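Local atomic coordinates of gluconokinase (Sinorhizobium meliloti, PDB entry 3T61), a protein that probably catalyses the ATP-dependent phosphorylation of D-gluconate to 6-phospho-D-gluconate, releasing ADP. Residues F114-G119 and D150-V155; I21-V26 and P88-C93; S122-R127 and V160-P165; A51-E56 and W73-A78. All coordinates share one frame; numbering follows the deposited sequence.

Contact 1: F114-G119 and D150-V155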
# COMPACT_ATOMS: atom_id res chain seq x y z
N PHE A 114 -9.33 -19.86 -9.57
CA PHE A 114 -8.13 -19.37 -8.91
C PHE A 114 -6.88 -19.93 -9.59
O PHE A 114 -6.82 -21.12 -9.90
CB PHE A 114 -8.11 -19.83 -7.45
CG PHE A 114 -8.97 -19.01 -6.52
CD1 PHE A 114 -8.46 -17.87 -5.91
CD2 PHE A 114 -10.27 -19.40 -6.24
CE1 PHE A 114 -9.23 -17.14 -4.99
CE2 PHE A 114 -11.05 -18.68 -5.33
CZ PHE A 114 -10.53 -17.54 -4.71
N VAL A 115 -5.89 -19.06 -9.82
CA VAL A 115 -4.60 -19.44 -10.39
C VAL A 115 -3.61 -19.22 -9.21
O VAL A 115 -3.38 -18.08 -8.79
CB VAL A 115 -4.24 -18.56 -11.62
CG1 VAL A 115 -2.80 -18.79 -12.04
CG2 VAL A 115 -5.17 -18.89 -12.79
N PHE A 116 -3.09 -20.32 -8.66
CA PHE A 116 -2.17 -20.29 -7.53
C PHE A 116 -0.69 -20.30 -7.95
O PHE A 116 -0.17 -21.33 -8.38
CB PHE A 116 -2.47 -21.48 -6.60
CG PHE A 116 -1.49 -21.66 -5.46
CD1 PHE A 116 -1.04 -20.56 -4.73
CD2 PHE A 116 -1.05 -22.94 -5.10
CE1 PHE A 116 -0.16 -20.72 -3.65
CE2 PHE A 116 -0.17 -23.12 -4.02
CZ PHE A 116 0.28 -22.01 -3.29
N LEU A 117 -0.04 -19.15 -7.83
CA LEU A 117 1.38 -19.03 -8.17
C LEU A 117 2.14 -19.41 -6.91
O LEU A 117 1.91 -18.82 -5.87
CB LEU A 117 1.71 -17.59 -8.57
CG LEU A 117 0.94 -17.02 -9.75
CD1 LEU A 117 1.34 -15.56 -9.94
CD2 LEU A 117 1.20 -17.85 -11.03
N HIS A 118 3.06 -20.36 -7.02
CA HIS A 118 3.79 -20.81 -5.85
C HIS A 118 5.26 -21.21 -6.10
O HIS A 118 5.67 -21.60 -7.20
CB HIS A 118 3.05 -22.00 -5.24
CG HIS A 118 3.06 -23.21 -6.11
ND1 HIS A 118 3.95 -24.25 -5.93
CD2 HIS A 118 2.34 -23.52 -7.22
CE1 HIS A 118 3.79 -25.14 -6.90
NE2 HIS A 118 2.82 -24.72 -7.69
N GLY A 119 6.04 -21.11 -5.03
CA GLY A 119 7.44 -21.46 -5.07
C GLY A 119 7.94 -21.45 -3.65
O GLY A 119 7.22 -20.98 -2.76
N ASP A 150 -2.36 -23.72 1.59
CA ASP A 150 -2.37 -24.29 0.24
C ASP A 150 -3.76 -24.55 -0.31
O ASP A 150 -4.54 -25.31 0.27
CB ASP A 150 -1.55 -25.59 0.21
CG ASP A 150 -1.17 -25.99 -1.20
OD1 ASP A 150 -2.08 -26.19 -2.04
OD2 ASP A 150 0.04 -26.09 -1.48
N PRO A 151 -4.09 -23.93 -1.45
CA PRO A 151 -5.40 -24.08 -2.09
C PRO A 151 -5.59 -25.33 -2.94
O PRO A 151 -6.71 -25.68 -3.29
CB PRO A 151 -5.51 -22.82 -2.94
CG PRO A 151 -4.08 -22.67 -3.42
CD PRO A 151 -3.27 -22.93 -2.16
N ARG A 152 -4.50 -26.00 -3.28
CA ARG A 152 -4.59 -27.20 -4.11
C ARG A 152 -5.60 -28.19 -3.57
O ARG A 152 -5.64 -28.50 -2.38
CB ARG A 152 -3.20 -27.83 -4.28
CG ARG A 152 -2.39 -27.05 -5.31
CD ARG A 152 -0.95 -27.49 -5.42
NE ARG A 152 -0.18 -27.17 -4.23
CZ ARG A 152 1.15 -27.18 -4.19
NH1 ARG A 152 1.84 -27.49 -5.28
NH2 ARG A 152 1.78 -26.88 -3.06
N GLY A 153 -6.45 -28.68 -4.47
CA GLY A 153 -7.47 -29.61 -4.05
C GLY A 153 -8.81 -28.90 -4.10
O GLY A 153 -9.82 -29.49 -4.50
N GLU A 154 -8.82 -27.63 -3.71
CA GLU A 154 -10.04 -26.83 -3.72
C GLU A 154 -10.54 -26.75 -5.16
O GLU A 154 -9.78 -26.93 -6.10
CB GLU A 154 -9.77 -25.43 -3.15
CG GLU A 154 -9.51 -25.44 -1.64
CD GLU A 154 -9.00 -24.11 -1.10
OE1 GLU A 154 -9.31 -23.06 -1.70
OE2 GLU A 154 -8.30 -24.12 -0.07
N VAL A 155 -11.83 -26.46 -5.31
CA VAL A 155 -12.45 -26.39 -6.63
C VAL A 155 -11.91 -25.33 -7.58
O VAL A 155 -11.44 -24.28 -7.15
CB VAL A 155 -13.98 -26.18 -6.49
CG1 VAL A 155 -14.59 -27.37 -5.78
CG2 VAL A 155 -14.28 -24.89 -5.73

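Contact 2: I21-V26 and P88-C93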
# COMPACT_ATOMS: atom_id res chain seq x y z
N ILE A 21 -11.53 -14.60 -12.73
CA ILE A 21 -10.31 -15.30 -12.33
C ILE A 21 -9.52 -14.53 -11.27
O ILE A 21 -9.25 -13.34 -11.43
CB ILE A 21 -9.33 -15.48 -13.52
CG1 ILE A 21 -10.05 -16.07 -14.74
CG2 ILE A 21 -8.16 -16.35 -13.10
CD1 ILE A 21 -10.62 -17.43 -14.50
N VAL A 22 -9.15 -15.21 -10.19
CA VAL A 22 -8.32 -14.59 -9.17
C VAL A 22 -6.92 -15.21 -9.26
O VAL A 22 -6.78 -16.43 -9.20
CB VAL A 22 -8.85 -14.84 -7.74
CG1 VAL A 22 -7.81 -14.35 -6.72
CG2 VAL A 22 -10.18 -14.11 -7.52
N VAL A 23 -5.89 -14.38 -9.43
CA VAL A 23 -4.52 -14.89 -9.46
C VAL A 23 -4.01 -14.63 -8.04
O VAL A 23 -3.85 -13.48 -7.64
CB VAL A 23 -3.64 -14.15 -10.50
CG1 VAL A 23 -2.25 -14.81 -10.59
CG2 VAL A 23 -4.32 -14.20 -11.87
N MSE A 24 -3.78 -15.70 -7.29
CA MSE A 24 -3.33 -15.63 -5.90
C MSE A 24 -1.89 -16.07 -5.69
O MSE A 24 -1.19 -16.44 -6.63
CB MSE A 24 -4.26 -16.48 -5.02
CG MSE A 24 -4.13 -17.97 -5.32
SE MSE A 24 -5.19 -19.06 -4.18
CE MSE A 24 -4.03 -18.94 -2.64
N GLY A 25 -1.46 -16.04 -4.43
CA GLY A 25 -0.09 -16.40 -4.10
C GLY A 25 0.50 -15.31 -3.23
O GLY A 25 -0.01 -14.18 -3.23
N VAL A 26 1.57 -15.63 -2.49
CA VAL A 26 2.21 -14.67 -1.59
C VAL A 26 2.76 -13.46 -2.31
O VAL A 26 2.90 -13.46 -3.54
CB VAL A 26 3.37 -15.30 -0.76
CG1 VAL A 26 2.84 -16.44 0.10
CG2 VAL A 26 4.48 -15.78 -1.69
N PRO A 88 -16.91 -11.15 -16.89
CA PRO A 88 -15.72 -11.71 -16.24
C PRO A 88 -14.60 -10.71 -16.01
O PRO A 88 -14.36 -9.82 -16.83
CB PRO A 88 -15.30 -12.82 -17.19
CG PRO A 88 -16.59 -13.26 -17.79
CD PRO A 88 -17.25 -11.94 -18.08
N VAL A 89 -13.90 -10.86 -14.89
CA VAL A 89 -12.79 -9.99 -14.56
C VAL A 89 -11.64 -10.83 -14.00
O VAL A 89 -11.86 -11.91 -13.46
CB VAL A 89 -13.21 -8.91 -13.52
CG1 VAL A 89 -13.57 -9.55 -12.19
CG2 VAL A 89 -12.10 -7.91 -13.33
N VAL A 90 -10.41 -10.34 -14.15
CA VAL A 90 -9.25 -11.02 -13.61
C VAL A 90 -8.71 -10.13 -12.50
O VAL A 90 -8.36 -8.98 -12.74
CB VAL A 90 -8.15 -11.22 -14.65
CG1 VAL A 90 -6.97 -11.92 -14.00
CG2 VAL A 90 -8.67 -12.01 -15.84
N VAL A 91 -8.63 -10.66 -11.28
CA VAL A 91 -8.13 -9.87 -10.16
C VAL A 91 -6.98 -10.51 -9.41
O VAL A 91 -7.03 -11.68 -9.07
CB VAL A 91 -9.25 -9.62 -9.10
CG1 VAL A 91 -8.68 -8.78 -7.95
CG2 VAL A 91 -10.44 -8.92 -9.74
N SER A 92 -5.94 -9.72 -9.16
CA SER A 92 -4.80 -10.20 -8.40
C SER A 92 -5.15 -10.01 -6.92
O SER A 92 -5.53 -8.93 -6.48
CB SER A 92 -3.53 -9.41 -8.77
OG SER A 92 -3.67 -8.02 -8.53
N CYS A 93 -5.03 -11.09 -6.15
CA CYS A 93 -5.33 -11.07 -4.74
C CYS A 93 -4.66 -12.26 -4.08
O CYS A 93 -4.95 -13.40 -4.42
CB CYS A 93 -6.86 -11.13 -4.55
SG CYS A 93 -7.37 -11.27 -2.85

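Contact 3: S122-R127 and V160-P165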
# COMPACT_ATOMS: atom_id res chain seq x y z
N SER A 122 13.12 -19.61 -1.04
CA SER A 122 14.35 -19.33 -1.77
C SER A 122 14.09 -18.84 -3.19
O SER A 122 14.66 -17.84 -3.62
CB SER A 122 15.23 -20.58 -1.82
OG SER A 122 15.41 -21.12 -0.53
N VAL A 123 13.26 -19.57 -3.93
CA VAL A 123 12.96 -19.19 -5.30
C VAL A 123 12.23 -17.86 -5.35
O VAL A 123 12.53 -17.01 -6.17
CB VAL A 123 12.12 -20.28 -6.01
CG1 VAL A 123 11.66 -19.77 -7.37
CG2 VAL A 123 12.94 -21.54 -6.18
N LEU A 124 11.25 -17.70 -4.46
CA LEU A 124 10.50 -16.46 -4.40
C LEU A 124 11.43 -15.28 -4.13
O LEU A 124 11.40 -14.28 -4.85
CB LEU A 124 9.43 -16.54 -3.30
CG LEU A 124 8.24 -17.46 -3.61
CD1 LEU A 124 7.49 -17.79 -2.35
CD2 LEU A 124 7.34 -16.78 -4.64
N ALA A 125 12.29 -15.39 -3.11
CA ALA A 125 13.21 -14.31 -2.78
C ALA A 125 14.14 -13.97 -3.94
O ALA A 125 14.34 -12.81 -4.28
CB ALA A 125 14.04 -14.68 -1.56
N GLU A 126 14.69 -15.01 -4.57
CA GLU A 126 15.60 -14.83 -5.68
C GLU A 126 14.93 -14.13 -6.86
O GLU A 126 15.50 -13.23 -7.46
CB GLU A 126 16.16 -16.19 -6.12
CG GLU A 126 17.32 -16.14 -7.10
CD GLU A 126 16.93 -15.64 -8.49
OE1 GLU A 126 15.85 -16.03 -8.99
OE2 GLU A 126 17.72 -14.88 -9.09
N ARG A 127 13.71 -14.55 -7.19
CA ARG A 127 13.00 -13.95 -8.32
C ARG A 127 12.78 -12.45 -8.14
O ARG A 127 12.88 -11.68 -9.09
CB ARG A 127 11.66 -14.66 -8.54
CG ARG A 127 11.79 -16.13 -8.93
CD ARG A 127 10.43 -16.76 -9.27
NE ARG A 127 9.97 -16.43 -10.62
CZ ARG A 127 8.87 -15.72 -10.91
NH1 ARG A 127 8.11 -15.24 -9.93
NH2 ARG A 127 8.54 -15.51 -12.17
N VAL A 160 0.49 -23.22 -10.41
CA VAL A 160 1.62 -23.09 -11.33
C VAL A 160 2.87 -22.69 -10.55
O VAL A 160 2.84 -21.72 -9.78
CB VAL A 160 1.35 -22.03 -12.41
CG1 VAL A 160 2.49 -22.03 -13.43
CG2 VAL A 160 0.03 -22.30 -13.09
N ASP A 161 3.95 -23.44 -10.73
CA ASP A 161 5.21 -23.15 -10.04
C ASP A 161 5.87 -21.98 -10.76
O ASP A 161 5.79 -21.87 -11.97
CB ASP A 161 6.13 -24.38 -10.07
CG ASP A 161 7.21 -24.32 -9.01
OD1 ASP A 161 8.14 -23.50 -9.14
OD2 ASP A 161 7.11 -25.08 -8.02
N VAL A 162 6.51 -21.10 -10.01
CA VAL A 162 7.12 -19.92 -10.61
C VAL A 162 8.59 -20.04 -11.05
O VAL A 162 9.14 -19.12 -11.65
CB VAL A 162 7.00 -18.69 -9.67
CG1 VAL A 162 5.54 -18.45 -9.34
CG2 VAL A 162 7.80 -18.93 -8.41
N ALA A 163 9.21 -21.19 -10.76
CA ALA A 163 10.61 -21.39 -11.12
C ALA A 163 10.77 -21.70 -12.61
O ALA A 163 11.44 -22.66 -12.98
CB ALA A 163 11.21 -22.51 -10.28
N GLN A 164 10.13 -20.89 -13.45
CA GLN A 164 10.18 -21.04 -14.90
C GLN A 164 9.88 -19.71 -15.58
O GLN A 164 9.41 -18.78 -14.93
CB GLN A 164 9.18 -22.11 -15.37
CG GLN A 164 7.75 -21.96 -14.83
CD GLN A 164 6.83 -23.11 -15.27
OE1 GLN A 164 5.85 -23.44 -14.59
NE2 GLN A 164 7.13 -23.70 -16.42
N PRO A 165 10.16 -19.59 -16.89
CA PRO A 165 9.89 -18.32 -17.58
C PRO A 165 8.45 -17.84 -17.44
O PRO A 165 7.51 -18.65 -17.44
CB PRO A 165 10.24 -18.65 -19.03
CG PRO A 165 11.36 -19.63 -18.88
CD PRO A 165 10.87 -20.53 -17.76

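Contact 4: A51-E56 and W73-A78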
# COMPACT_ATOMS: atom_id res chain seq x y z
N ALA A 51 -4.80 -2.16 -5.06
CA ALA A 51 -5.41 -0.85 -5.12
C ALA A 51 -6.72 -0.72 -4.33
O ALA A 51 -7.24 0.37 -4.19
CB ALA A 51 -5.65 -0.47 -6.58
N LEU A 52 -7.24 -1.82 -3.80
CA LEU A 52 -8.49 -1.76 -3.06
C LEU A 52 -8.37 -1.81 -1.53
O LEU A 52 -9.38 -1.91 -0.83
CB LEU A 52 -9.42 -2.86 -3.54
CG LEU A 52 -9.55 -2.91 -5.06
CD1 LEU A 52 -10.49 -4.03 -5.45
CD2 LEU A 52 -10.05 -1.57 -5.59
N HIS A 53 -7.14 -1.76 -1.03
CA HIS A 53 -6.89 -1.78 0.42
C HIS A 53 -7.28 -0.44 1.02
O HIS A 53 -7.01 0.61 0.45
CB HIS A 53 -5.40 -1.97 0.70
CG HIS A 53 -4.94 -3.39 0.73
ND1 HIS A 53 -5.30 -4.27 1.73
CD2 HIS A 53 -4.12 -4.08 -0.10
CE1 HIS A 53 -4.71 -5.43 1.52
NE2 HIS A 53 -3.99 -5.34 0.42
N PRO A 54 -7.95 -0.46 2.18
CA PRO A 54 -8.31 0.83 2.78
C PRO A 54 -7.01 1.50 3.29
O PRO A 54 -6.00 0.82 3.50
CB PRO A 54 -9.27 0.44 3.91
CG PRO A 54 -8.91 -0.98 4.23
CD PRO A 54 -8.60 -1.58 2.88
N PRO A 55 -7.02 2.83 3.46
CA PRO A 55 -5.85 3.60 3.93
C PRO A 55 -5.05 2.97 5.07
O PRO A 55 -3.82 2.94 5.04
CB PRO A 55 -6.46 4.94 4.32
CG PRO A 55 -7.55 5.10 3.30
CD PRO A 55 -8.19 3.71 3.29
N GLU A 56 -5.76 2.47 6.08
CA GLU A 56 -5.14 1.84 7.24
C GLU A 56 -4.23 0.67 6.83
O GLU A 56 -3.13 0.52 7.38
CB GLU A 56 -6.23 1.35 8.20
CG GLU A 56 -5.78 0.73 9.52
CD GLU A 56 -5.37 -0.75 9.42
OE1 GLU A 56 -6.10 -1.55 8.81
OE2 GLU A 56 -4.32 -1.11 9.98
N TRP A 73 -10.46 -8.38 5.84
CA TRP A 73 -11.87 -8.50 5.51
C TRP A 73 -12.51 -7.35 4.72
O TRP A 73 -13.19 -7.59 3.74
CB TRP A 73 -12.68 -8.81 6.76
CG TRP A 73 -12.58 -10.25 7.07
CD1 TRP A 73 -12.06 -10.82 8.19
CD2 TRP A 73 -12.92 -11.33 6.19
NE1 TRP A 73 -12.06 -12.19 8.07
CE2 TRP A 73 -12.58 -12.53 6.85
CE3 TRP A 73 -13.48 -11.40 4.91
CZ2 TRP A 73 -12.78 -13.79 6.27
CZ3 TRP A 73 -13.68 -12.65 4.34
CH2 TRP A 73 -13.33 -13.82 5.02
N PRO A 74 -12.29 -6.10 5.13
CA PRO A 74 -12.94 -5.08 4.30
C PRO A 74 -12.34 -5.01 2.89
O PRO A 74 -13.01 -4.63 1.92
CB PRO A 74 -12.76 -3.78 5.11
CG PRO A 74 -11.61 -4.06 6.05
CD PRO A 74 -11.81 -5.53 6.41
N TRP A 75 -11.07 -5.40 2.78
CA TRP A 75 -10.38 -5.41 1.50
C TRP A 75 -10.96 -6.55 0.65
O TRP A 75 -11.27 -6.37 -0.54
CB TRP A 75 -8.89 -5.66 1.75
CG TRP A 75 -8.08 -6.02 0.54
CD1 TRP A 75 -7.88 -5.26 -0.58
CD2 TRP A 75 -7.27 -7.19 0.37
NE1 TRP A 75 -6.99 -5.88 -1.42
CE2 TRP A 75 -6.59 -7.06 -0.86
CE3 TRP A 75 -7.03 -8.32 1.16
CZ2 TRP A 75 -5.71 -8.05 -1.34
CZ3 TRP A 75 -6.15 -9.31 0.68
CH2 TRP A 75 -5.50 -9.15 -0.55
N LEU A 76 -11.11 -7.70 1.28
CA LEU A 76 -11.66 -8.88 0.61
C LEU A 76 -13.09 -8.60 0.16
O LEU A 76 -13.53 -9.07 -0.90
CB LEU A 76 -11.59 -10.09 1.57
CG LEU A 76 -10.17 -10.60 1.83
CD1 LEU A 76 -10.17 -11.61 2.97
CD2 LEU A 76 -9.61 -11.23 0.54
N ALA A 77 -13.82 -7.81 0.96
CA ALA A 77 -15.19 -7.45 0.60
C ALA A 77 -15.14 -6.65 -0.69
O ALA A 77 -15.92 -6.89 -1.61
CB ALA A 77 -15.85 -6.63 1.71
N ALA A 78 -14.23 -5.70 -0.77
CA ALA A 78 -14.14 -4.90 -1.99
C ALA A 78 -13.72 -5.79 -3.16
O ALA A 78 -14.16 -5.57 -4.30
CB ALA A 78 -13.15 -3.74 -1.80

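Contact 1: F114-G119 and D150-V155
Phe116 and Pro151 make the apolar half of this contact. The proline lies over one face of the ring: Pro151 CD stands 3.6 Å from the Phe116 ring centroid, 12° off the normal, a CH-pi contact, and Pro151 CG comes to 3.4 Å from Phe116 CG. On the opposite face sits His118 CB, so the ring is held from both sides. Phe116 reaches this slot because its CG lies trans to the backbone N (chi1 174°). A serine here would probably leave the Pro151 ring without its aromatic partner and open a gap between strand and loop.

The polar half runs toward solvent. Arg152 lays NH1 over a face of the His118 ring, 3.5 Å from His118 CE1, with the guanidinium tilted against the imidazole rather than stacked on it. That guanidinium is oriented by a salt bridge to Asp150: Arg152 NH2 meets Asp150 OD2 (very short), and OD1 takes Arg152 NE at 3.1 Å through its syn lone pair, in the guanidinium plane. The same OD1 accepts Arg152 N at 2.7 Å, closing an Asx turn.

From Pro151 a type II beta turn leads to Glu154, with Gly153 at the position favouring glycine, and Glu154 makes salt bridges with Arg98, Arg101 and Arg105 of helix 98-106. This is the helix-to-strand connection, from helix 138-147 to strand 157-161, of an alpha/beta P-loop fold, folded against strand 113-118.

Contact 2: I21-V26 and P88-C93
Between Ile21-Val23 and Val89-Cys93, two neighbouring parallel strands are stitched by four backbone hydrogen bonds, and this backbone seam is the tight part. Ile21 N gives to Val89 O at 2.8 Å, and Val91 N returns to Ile21 O. Two residues on, Val23 N gives to Val91 O, and Cys93 N to Val23 O at 3.1 Å. CA-H...O contacts fill in between, such as Val22 CA to Val91 O at 3.2 Å.

The side chains form a looser layer on the two faces of the sheet. Val22 and Val91 share one; Ile21, Val23, Val90 and Ser92 share the other. On the first, Val22 CG1, turned trans to its backbone N (chi1 171°), meets Cys93 CB at 4.0 Å. Across the other, Val23 CG2 touches Val90 CG1 at 4.1 Å, the two crossing at a slant.

At the loose ends, Val89 points its side chain away from strand 21-24, and the pairing closes with Met24, a selenomethionine, whose CA still meets Cys93 O at 3.1 Å; only its selenium end leads off. From Gly25 on the strands part; phi and psi of Gly25 would press a CB against the preceding carbonyl, and there a P-loop probably begins. The Ser92 side chain, whose OG bonds Gly49 N, is about 6 Å from a phosphate ion, probably from the crystallisation liquor.

The chemistry implies main-chain polar groups satisfied within a buried sheet, whose strand ends probably face a phosphate-binding loop.

Contact 3: S122-R127 and V160-P165
Where the neighbouring strands 113-118 and 157-161 end in this P-loop kinase-like fold, Arg127 of helix 121-132 lies against Val162 in the loop after the latter. The side chain bends at chi3 (79°), bringing one face of the guanidinium against the valine: Val162 CB rides 3.5 Å above that plane, offset toward its rim, while Arg127 CD touches Val162 CG2 at 3.5 Å. Val162 O lies over a face of the group, 3.0 Å from Arg127 NE, but at an angle too poor for a hydrogen bond. The grip is mostly van der Waals, with the carbonyl likely to give some electrostatic attraction.

One turn earlier the helix offers apolar groups. Val123 CG1 meets Ala163 CB at 4.0 Å and Val162 CG2 at 4.1 Å, the side chains of Val123 and Val162 running antiparallel, side by side. Leu124 CD2 adds a looser touch to Val162 CG2.

Within the loop, Asp161 OD1 accepts Ala163 N at 3.0 Å (166°) with its anti lone pair, an Asx turn, and Ala163 centres an inverse gamma turn closed by a weak bond from Gln164 N to Val162 O.

Around the contact, Ile169 of helix 166-187 packs on Arg127, whose NH1 bonds weakly to Ser29 O of the probable P-loop. Leu124 reaches helix 138-147 through Leu141 and Leu145, and Val162 touches Leu117 of strand 113-118.

Contact 4: A51-E56 and W73-A78
Trp75 swings its CG away from its backbone N (chi1 167°), while His53 sets its CG opposite the carbonyl carbon (chi1 -85°), and the two rings meet flat. This is a face-to-face stack: the imidazole and the five-membered ring of the indole have centroids 3.5 Å apart, planes 11° from parallel, and His53 CE1 lies 3.3 Å from Trp75 CD2. Hydrogen bonds from outside fix both rings in rotation, Trp75 NE1 to Gly49 O and His53 ND1 with Asn57 ND2. The backbone of Leu52 borders the indole edge, its C 3.6 Å from Trp75 CD1.

The stack joins the turn after strand 46-48 to helix 69-83, in the region between the second and third strands, which in related kinases contributes to the phosphate-acceptor side and may do so here. An alanine in place of Trp75 would probably leave the His53 ring without its stacking partner and Gly49 O without its donor.

Flanking the rings, Leu52 CB sits 4.2 Å from Ala78 CB, and Pro54 CD 4.2 Å from Trp75 CB. At one side Pro54 CG faces Pro74 CG, where the helix kinks. Ala51 and Pro55 pack on Pro55 and Ala51 of the second subunit.

How the contacts relate
Contacts 1, 2 and 3 share one parallel sheet in the order 46-48, 90-92, 21-24, 113-118, 157-161. Contact 2 joins 90-92 to the central 21-24, which pairs with the strand of contact 1 through Val115; that strand in turn bonds the edge strand leading into contact 3. Contacts 1 and 2 have centres about 11 Å apart. Contact 4 is nested in the chain inside the loop closed by contact 2 and touches it through Trp75 on Cys93. Contacts 1 and 3 alternate along the chain. Contacts 3 and 4, centres about 27 Å apart, bracket the sheet on opposite sides of the chain's centre, with the probable P-loop that follows strand 21-24 between them.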